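Local coordinates for sulfur oxidation protein SOXB (Thermus thermophilus, PDB 2WDD) that hydrolyses a sulfur-sulfur bond to release sulfate in the Sox sulfur oxidation pathway, as a dimanganese thiosulfohydrolase of the 5'-nucleotidase family, at residues 475-480 against 549-554; 47-52 against 372-377. All blocks are in the same frame, centred on the assembly; numbering follows the deposited sequence.

Contact 1 of 2, residues 475-480 against 549-554; sequences VLDPDA and KVIGRN
Pro478 lies over one face of the Arg553 guanidinium, and Asp479 meets its edge. The proline CG stands 3.8 Å above the guanidinium plane, offset toward the rim. At the edge, both terminal nitrogens of Arg553 grip one carboxylate oxygen of Asp479 end-on. Arg553 NH1 lies 3.1 Å and NH2 3.0 Å from Asp479 OD2. Both come from the syn side and from the same face of the carboxylate, which is turned 38° from the guanidinium plane. A weak bond runs from NH2 to Asp479 OD1. Arg553 NH2 also donates to Ala54 O, and Asp479 OD1 accepts from Lys56 N. Arg553 NH1 turns back to its own neighbour, Gly552 O. An alanine in place of Arg553 would probably leave Asp479 without its charged mate and Pro478 without the flat group beneath its ring. A water bridges Asp479 OD2 and Ile551 O.

Asp477 OD1 accepts from Asp479 N, an Asx turn within a type I turn. The other segment reverses through a type II turn from Val550 to Arg553. With CG1 anti to the carbonyl carbon (chi1 -57°), Ile551 puts CG1 by Leu476 O and Val475 CG1, and its CD1 lies 3.7 Å from Val475 CG1. The Asp477 carboxylate carbon CG lies 3.8 Å from Ile551 CB. Pro478 CD meets Val550 CG1 at 3.9 Å.

Leu476 N donates to Lys549 O at 2.8 Å, and Ile551 N to Leu476 O at 2.8 Å. Residues 475-480 belong to the 5'-nucleotidase C-terminal family region, away from the metal site. Strands 472-476 and 548-550 pair in parallel within a mixed sheet. Strand 486-487 runs antiparallel to 472-476. Leu476 packs on Phe454, and Val550 on Leu377 in the loop before helix 380-392.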
ATOM      1  N   VAL A 475      10.909 -24.125  -2.521  1.00 12.94           N
ATOM      2  CA  VAL A 475      10.776 -23.970  -3.955  1.00 13.38           C
ATOM      3  C   VAL A 475       9.314 -23.649  -4.198  1.00 16.04           C
ATOM      4  O   VAL A 475       8.422 -24.286  -3.620  1.00 14.90           O
ATOM      5  CB  VAL A 475      11.185 -25.251  -4.714  1.00 17.96           C
ATOM      6  CG1 VAL A 475      10.900 -25.104  -6.192  1.00 18.56           C
ATOM      7  CG2 VAL A 475      12.656 -25.557  -4.486  1.00 18.11           C
ATOM      8  N   LEU A 476       9.075 -22.622  -5.005  1.00 13.28           N
ATOM      9  CA  LEU A 476       7.725 -22.201  -5.324  1.00 12.64           C
ATOM     10  C   LEU A 476       7.508 -22.398  -6.806  1.00 15.87           C
ATOM     11  O   LEU A 476       8.347 -22.002  -7.612  1.00 14.51           O
ATOM     12  CB  LEU A 476       7.549 -20.712  -5.016  1.00 12.27           C
ATOM     13  CG  LEU A 476       6.218 -20.108  -5.464  1.00 15.75           C
ATOM     14  CD1 LEU A 476       5.087 -20.612  -4.559  1.00 16.02           C
ATOM     15  CD2 LEU A 476       6.286 -18.572  -5.471  1.00 17.55           C
ATOM     16  N   ASP A 477       6.372 -22.992  -7.162  1.00 12.55           N
ATOM     17  CA  ASP A 477       5.990 -23.132  -8.562  1.00 11.93           C
ATOM     18  C   ASP A 477       4.621 -22.496  -8.698  1.00 14.66           C
ATOM     19  O   ASP A 477       3.605 -23.124  -8.418  1.00 13.87           O
ATOM     20  CB  ASP A 477       5.925 -24.595  -9.015  1.00 14.14           C
ATOM     21  CG  ASP A 477       5.573 -24.720 -10.491  1.00 20.79           C
ATOM     22  OD1 ASP A 477       5.207 -23.694 -11.105  1.00 22.56           O
ATOM     23  OD2 ASP A 477       5.650 -25.839 -11.039  1.00 28.33           O
ATOM     24  N   PRO A 478       4.579 -21.218  -9.080  1.00 11.85           N
ATOM     25  CA  PRO A 478       3.313 -20.498  -9.178  1.00 11.98           C
ATOM     26  C   PRO A 478       2.284 -21.145 -10.104  1.00 16.38           C
ATOM     27  O   PRO A 478       1.076 -20.989  -9.904  1.00 17.68           O
ATOM     28  CB  PRO A 478       3.727 -19.114  -9.695  1.00 14.03           C
ATOM     29  CG  PRO A 478       5.037 -19.321 -10.346  1.00 18.63           C
ATOM     30  CD  PRO A 478       5.715 -20.427  -9.583  1.00 13.79           C
ATOM     31  N   ASP A 479       2.757 -21.893 -11.097  1.00 13.82           N
ATOM     32  CA  ASP A 479       1.863 -22.513 -12.067  1.00 13.43           C
ATOM     33  C   ASP A 479       1.373 -23.913 -11.693  1.00 18.93           C
ATOM     34  O   ASP A 479       0.557 -24.495 -12.412  1.00 18.67           O
ATOM     35  CB  ASP A 479       2.512 -22.534 -13.448  1.00 14.24           C
ATOM     36  CG  ASP A 479       2.802 -21.140 -13.970  1.00 18.15           C
ATOM     37  OD1 ASP A 479       1.851 -20.335 -14.046  1.00 19.56           O
ATOM     38  OD2 ASP A 479       3.967 -20.871 -14.327  1.00 22.50           O
ATOM     39  N   ALA A 480       1.862 -24.451 -10.581  1.00 15.84           N
ATOM     40  CA  ALA A 480       1.439 -25.776 -10.141  1.00 14.93           C
ATOM     41  C   ALA A 480       0.033 -25.711  -9.549  1.00 19.33           C
ATOM     42  O   ALA A 480      -0.456 -24.643  -9.187  1.00 18.58           O
ATOM     43  CB  ALA A 480       2.427 -26.345  -9.125  1.00 15.36           C
ATOM     44  N   LYS A 549      13.265 -20.453  -4.465  1.00 15.79           N
ATOM     45  CA  LYS A 549      13.596 -20.715  -5.860  0.50 15.55           C
ATOM     46  C   LYS A 549      12.249 -20.748  -6.581  1.00 18.06           C
ATOM     47  O   LYS A 549      11.333 -21.448  -6.144  1.00 18.19           O
ATOM     48  CB  LYS A 549      14.297 -22.072  -5.969  0.50 18.02           C
ATOM     49  CG  LYS A 549      14.426 -22.631  -7.376  0.50 31.01           C
ATOM     50  CD  LYS A 549      15.376 -23.828  -7.397  0.50 40.85           C
ATOM     51  CE  LYS A 549      14.801 -24.993  -8.192  0.50 49.89           C
ATOM     52  NZ  LYS A 549      15.703 -26.183  -8.180  0.50 55.47           N
ATOM     53  N   VAL A 550      12.107 -19.967  -7.644  1.00 12.90           N
ATOM     54  CA  VAL A 550      10.854 -19.884  -8.370  1.00 11.89           C
ATOM     55  C   VAL A 550      10.875 -20.616  -9.701  1.00 16.55           C
ATOM     56  O   VAL A 550      11.547 -20.201 -10.645  1.00 16.38           O
ATOM     57  CB  VAL A 550      10.428 -18.423  -8.580  1.00 15.20           C
ATOM     58  CG1 VAL A 550       9.013 -18.353  -9.152  1.00 14.25           C
ATOM     59  CG2 VAL A 550      10.537 -17.634  -7.276  1.00 15.29           C
ATOM     60  N   ILE A 551      10.097 -21.686  -9.789  1.00 13.18           N
ATOM     61  CA  ILE A 551      10.043 -22.454 -11.020  1.00 12.92           C
ATOM     62  C   ILE A 551       9.413 -21.602 -12.109  1.00 16.10           C
ATOM     63  O   ILE A 551       8.368 -20.982 -11.893  1.00 14.96           O
ATOM     64  CB  ILE A 551       9.215 -23.753 -10.837  1.00 15.91           C
ATOM     65  CG1 ILE A 551       9.786 -24.610  -9.709  1.00 16.79           C
ATOM     66  CG2 ILE A 551       9.157 -24.538 -12.159  1.00 15.38           C
ATOM     67  CD1 ILE A 551      11.263 -24.930  -9.871  1.00 19.08           C
ATOM     68  N   GLY A 552      10.024 -21.610 -13.291  1.00 15.16           N
ATOM     69  CA  GLY A 552       9.489 -20.931 -14.454  1.00 15.16           C
ATOM     70  C   GLY A 552       9.649 -19.424 -14.513  1.00 17.42           C
ATOM     71  O   GLY A 552       9.084 -18.776 -15.394  1.00 17.53           O
ATOM     72  N   ARG A 553      10.403 -18.857 -13.576  1.00 14.03           N
ATOM     73  CA  ARG A 553      10.620 -17.404 -13.563  1.00 13.88           C
ATOM     74  C   ARG A 553      12.047 -17.093 -13.167  1.00 15.87           C
ATOM     75  O   ARG A 553      12.674 -17.855 -12.440  1.00 15.08           O
ATOM     76  CB  ARG A 553       9.711 -16.721 -12.525  1.00 13.41           C
ATOM     77  CG  ARG A 553       8.243 -17.078 -12.590  1.00 15.52           C
ATOM     78  CD  ARG A 553       7.549 -16.376 -13.737  1.00 18.27           C
ATOM     79  NE  ARG A 553       6.117 -16.609 -13.639  1.00 16.36           N
ATOM     80  CZ  ARG A 553       5.532 -17.758 -13.963  1.00 27.06           C
ATOM     81  NH1 ARG A 553       6.259 -18.757 -14.447  1.00 20.71           N
ATOM     82  NH2 ARG A 553       4.225 -17.904 -13.805  1.00 16.42           N
ATOM     83  N   ASN A 554      12.517 -15.916 -13.564  1.00 13.86           N
ATOM     84  CA  ASN A 554      13.806 -15.432 -13.113  1.00 13.65           C
ATOM     85  C   ASN A 554      13.507 -14.567 -11.890  1.00 15.17           C
ATOM     86  O   ASN A 554      12.744 -13.609 -11.978  1.00 15.70           O
ATOM     87  CB  ASN A 554      14.439 -14.564 -14.190  1.00 14.83           C
ATOM     88  CG  ASN A 554      15.074 -15.392 -15.276  1.00 24.95           C
ATOM     89  OD1 ASN A 554      15.571 -16.487 -15.008  1.00 19.98           O
ATOM     90  ND2 ASN A 554      14.981 -14.924 -16.514  1.00 21.34           N
TER
HETATM   91  O   HOH W   1       6.122 -22.209 -13.778  1.00 34.52           O

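Contact 2 of 2, residues 47-52 against 372-377; sequences MEPPNL and YKRDTL
Asn51 donates through ND2 to Asp375 OD1 at 2.8 Å, nearly straight at 165°. Asp375 OD1 is met on its syn side and lies in the amide plane of Asn51, although the carboxylate as a whole is turned 85° from that plane. Thr376 N donates to Asn51 O at 3.1 Å from above the carbonyl plane.

Apolar side chains make the rest of the contact. Met47 CE sits over a face of the Tyr372 ring, 4.0 Å from its centroid. This CH-pi contact is also a Met-aromatic one, with the sulfur oblique to the ring. Pro50 CG approaches Tyr372 CE1 at 3.8 Å. The Pro49 ring lies over one face of the Arg374 guanidinium, with Pro49 CD 3.8 Å from Arg374 NH2. Leu52 CD2 approaches Arg374 NH1 obliquely.

A water donates to Met47 O and Arg374 O, tying the two backbones together. In the next shell, Asp375 OD2 accepts from Leu377 N at 2.9 Å, an Asx turn, and also binds Tyr555 OH. Asn51 ND2 has a second acceptor in Arg556 O. Thr376 OG1 is bonded to Ile53 N. Arg374 NH1 forms a salt bridge with Asp465, and Glu48 with Lys310. The Arg374 side chain lies about 4 Å from that of the manganese ligand His288. Tyr372 also packs on Leu557 and Pro558.

Two irregular loops thus run nearly alongside, 11° apart. One lies between strand 29-34 and helix 67-74, the other between strand 365-367 and helix 380-392. Leu377 packs on strands 472-476 and 548-550.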
ATOM      1  N   MET A  47      11.168   2.168  -2.812  1.00  7.57           N
ATOM      2  CA  MET A  47      11.462   1.425  -4.027  1.00  7.22           C
ATOM      3  C   MET A  47      10.334   0.471  -4.386  1.00 10.25           C
ATOM      4  O   MET A  47       9.782  -0.210  -3.519  1.00 10.71           O
ATOM      5  CB  MET A  47      12.747   0.619  -3.830  1.00  8.23           C
ATOM      6  CG  MET A  47      13.232  -0.070  -5.095  1.00  9.00           C
ATOM      7  SD  MET A  47      14.691  -1.083  -4.782  1.00 10.57           S
ATOM      8  CE  MET A  47      13.869  -2.592  -4.290  1.00  9.19           C
ATOM      9  N   GLU A  48      10.033   0.381  -5.681  1.00  7.69           N
ATOM     10  CA  GLU A  48       9.047  -0.579  -6.147  1.00  7.59           C
ATOM     11  C   GLU A  48       9.605  -1.993  -6.019  1.00  9.31           C
ATOM     12  O   GLU A  48      10.816  -2.199  -5.913  1.00  9.58           O
ATOM     13  CB  GLU A  48       8.641  -0.290  -7.596  1.00  8.60           C
ATOM     14  CG  GLU A  48       7.929   1.052  -7.732  1.00  9.63           C
ATOM     15  CD  GLU A  48       6.613   1.095  -6.964  1.00 15.63           C
ATOM     16  OE1 GLU A  48       5.807   0.150  -7.087  1.00 14.07           O
ATOM     17  OE2 GLU A  48       6.408   2.053  -6.194  1.00 12.52           O
ATOM     18  N   PRO A  49       8.719  -2.997  -6.034  1.00  7.01           N
ATOM     19  CA  PRO A  49       9.167  -4.378  -5.846  1.00  6.05           C
ATOM     20  C   PRO A  49      10.038  -4.894  -6.968  1.00  8.96           C
ATOM     21  O   PRO A  49       9.760  -4.650  -8.141  1.00  9.00           O
ATOM     22  CB  PRO A  49       7.862  -5.183  -5.841  1.00  7.25           C
ATOM     23  CG  PRO A  49       6.840  -4.301  -6.502  1.00 11.00           C
ATOM     24  CD  PRO A  49       7.253  -2.887  -6.119  1.00  7.77           C
ATOM     25  N   PRO A  50      11.040  -5.702  -6.629  1.00  7.15           N
ATOM     26  CA  PRO A  50      11.839  -6.313  -7.694  1.00  7.76           C
ATOM     27  C   PRO A  50      11.051  -7.439  -8.389  1.00 10.56           C
ATOM     28  O   PRO A  50      11.351  -7.787  -9.536  1.00 10.53           O
ATOM     29  CB  PRO A  50      13.068  -6.874  -6.961  1.00 10.52           C
ATOM     30  CG  PRO A  50      13.059  -6.261  -5.607  1.00 14.64           C
ATOM     31  CD  PRO A  50      11.657  -5.819  -5.298  1.00  9.33           C
ATOM     32  N   ASN A  51      10.048  -8.007  -7.708  1.00  8.11           N
ATOM     33  CA  ASN A  51       9.249  -9.075  -8.321  1.00  8.30           C
ATOM     34  C   ASN A  51       7.788  -8.929  -7.968  1.00 10.21           C
ATOM     35  O   ASN A  51       7.448  -8.605  -6.819  1.00  9.41           O
ATOM     36  CB  ASN A  51       9.680 -10.466  -7.842  1.00  7.54           C
ATOM     37  CG  ASN A  51      11.147 -10.730  -8.070  1.00 10.03           C
ATOM     38  OD1 ASN A  51      11.547 -11.239  -9.123  1.00 10.74           O
ATOM     39  ND2 ASN A  51      11.965 -10.385  -7.079  1.00  9.82           N
ATOM     40  N   LEU A  52       6.948  -9.180  -8.971  1.00  8.69           N
ATOM     41  CA  LEU A  52       5.493  -9.255  -8.810  1.00  8.24           C
ATOM     42  C   LEU A  52       5.116 -10.517  -9.584  1.00 13.21           C
ATOM     43  O   LEU A  52       4.710 -10.466 -10.747  1.00 13.81           O
ATOM     44  CB  LEU A  52       4.780  -8.023  -9.356  1.00  8.25           C
ATOM     45  CG  LEU A  52       4.893  -6.757  -8.498  1.00 11.37           C
ATOM     46  CD1 LEU A  52       4.293  -5.565  -9.259  1.00 11.84           C
ATOM     47  CD2 LEU A  52       4.147  -6.973  -7.172  1.00 13.15           C
ATOM     48  N   TYR A 372      14.911  -2.845   1.654  1.00  8.96           N
ATOM     49  CA  TYR A 372      13.644  -2.628   0.952  1.00  7.93           C
ATOM     50  C   TYR A 372      12.636  -3.642   1.481  1.00 10.59           C
ATOM     51  O   TYR A 372      13.013  -4.683   2.025  1.00  9.67           O
ATOM     52  CB  TYR A 372      13.805  -2.761  -0.573  1.00  8.13           C
ATOM     53  CG  TYR A 372      14.298  -4.117  -1.037  1.00  8.33           C
ATOM     54  CD1 TYR A 372      13.401  -5.109  -1.424  1.00  9.66           C
ATOM     55  CD2 TYR A 372      15.659  -4.412  -1.083  1.00  9.06           C
ATOM     56  CE1 TYR A 372      13.846  -6.337  -1.895  1.00  9.11           C
ATOM     57  CE2 TYR A 372      16.110  -5.638  -1.524  1.00  9.62           C
ATOM     58  CZ  TYR A 372      15.201  -6.615  -1.901  1.00 10.73           C
ATOM     59  OH  TYR A 372      15.640  -7.838  -2.354  1.00 12.08           O
ATOM     60  N   LYS A 373      11.359  -3.322   1.312  1.00  8.23           N
ATOM     61  CA  LYS A 373      10.277  -4.139   1.835  1.00  8.39           C
ATOM     62  C   LYS A 373       9.424  -4.867   0.805  1.00  9.79           C
ATOM     63  O   LYS A 373       9.041  -6.017   1.008  1.00  9.99           O
ATOM     64  CB  LYS A 373       9.340  -3.247   2.666  1.00 10.23           C
ATOM     65  CG  LYS A 373       8.012  -3.912   3.042  1.00 11.58           C
ATOM     66  CD  LYS A 373       8.214  -4.858   4.223  1.00 10.37           C
ATOM     67  CE  LYS A 373       6.953  -5.668   4.547  1.00 11.77           C
ATOM     68  NZ  LYS A 373       7.070  -6.276   5.911  1.00  9.91           N
ATOM     69  N   ARG A 374       9.078  -4.192  -0.285  1.00  8.66           N
ATOM     70  CA  ARG A 374       8.168  -4.774  -1.263  0.50  8.07           C
ATOM     71  C   ARG A 374       8.755  -5.828  -2.187  1.00 10.05           C
ATOM     72  O   ARG A 374       9.833  -5.638  -2.748  1.00  9.58           O
ATOM     73  CB  ARG A 374       7.473  -3.680  -2.072  0.50  8.85           C
ATOM     74  CG  ARG A 374       6.560  -2.783  -1.246  0.50 14.14           C
ATOM     75  CD  ARG A 374       5.219  -2.589  -1.934  0.50 21.78           C
ATOM     76  NE  ARG A 374       4.685  -3.850  -2.441  0.50 20.96           N
ATOM     77  CZ  ARG A 374       4.071  -3.985  -3.613  0.50 30.47           C
ATOM     78  NH1 ARG A 374       3.616  -5.170  -3.988  0.50 23.47           N
ATOM     79  NH2 ARG A 374       3.888  -2.933  -4.398  0.50 19.47           N
ATOM     80  N   ASP A 375       8.018  -6.929  -2.339  1.00  7.64           N
ATOM     81  CA  ASP A 375       8.395  -8.034  -3.216  1.00  6.38           C
ATOM     82  C   ASP A 375       7.367  -9.142  -3.029  1.00  8.94           C
ATOM     83  O   ASP A 375       6.795  -9.279  -1.953  1.00  8.83           O
ATOM     84  CB  ASP A 375       9.782  -8.591  -2.865  1.00  8.49           C
ATOM     85  CG  ASP A 375      10.262  -9.626  -3.880  1.00 12.68           C
ATOM     86  OD1 ASP A 375      10.538  -9.203  -5.019  1.00 11.25           O
ATOM     87  OD2 ASP A 375      10.285 -10.850  -3.584  1.00 10.78           O
ATOM     88  N   THR A 376       7.176  -9.991  -4.029  1.00  7.81           N
ATOM     89  CA  THR A 376       6.240 -11.097  -3.807  1.00  6.87           C
ATOM     90  C   THR A 376       6.697 -12.001  -2.659  1.00  9.95           C
ATOM     91  O   THR A 376       5.875 -12.486  -1.875  1.00  9.27           O
ATOM     92  CB  THR A 376       6.108 -11.950  -5.079  1.00 11.05           C
ATOM     93  OG1 THR A 376       5.663 -11.126  -6.157  1.00 10.59           O
ATOM     94  CG2 THR A 376       5.108 -13.106  -4.862  1.00 10.68           C
ATOM     95  N   LEU A 377       7.997 -12.287  -2.611  1.00  9.09           N
ATOM     96  CA  LEU A 377       8.514 -13.323  -1.737  1.00  9.42           C
ATOM     97  C   LEU A 377       9.532 -13.001  -0.668  1.00 11.69           C
ATOM     98  O   LEU A 377       9.617 -13.725   0.334  1.00 10.64           O
ATOM     99  CB  LEU A 377       9.137 -14.427  -2.609  1.00  9.60           C
ATOM    100  CG  LEU A 377       8.222 -15.010  -3.689  1.00 12.21           C
ATOM    101  CD1 LEU A 377       9.035 -15.938  -4.589  1.00 12.79           C
ATOM    102  CD2 LEU A 377       7.058 -15.766  -3.042  1.00 13.83           C
TER
HETATM  103  O   HOH W   2      10.876  -2.876  -2.507  1.00 13.01           O

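Contacts 1 and 2 have centres 16 Å apart and touch chiefly through Leu377, which belongs to contact 2. Its CD1 lies 3.5 Å from Val550 CG2, and its CD2 lies 3.8 Å from Leu476 CD2. Leu377 therefore packs on both strands of contact 1. Asn554 O also comes within 3.9 Å of Asn51 OD1. The chain after 549-554 continues to Tyr555 and Arg556, which bond to Asp375 and Asn51 of contact 2. Of the two, contact 2 is the one near the metal site. The Arg374 side chain is about 9 Å from a manganese ion and about 9 Å from the side chain of His38, another manganese ligand. Contact 1 lies away from the annotated sites.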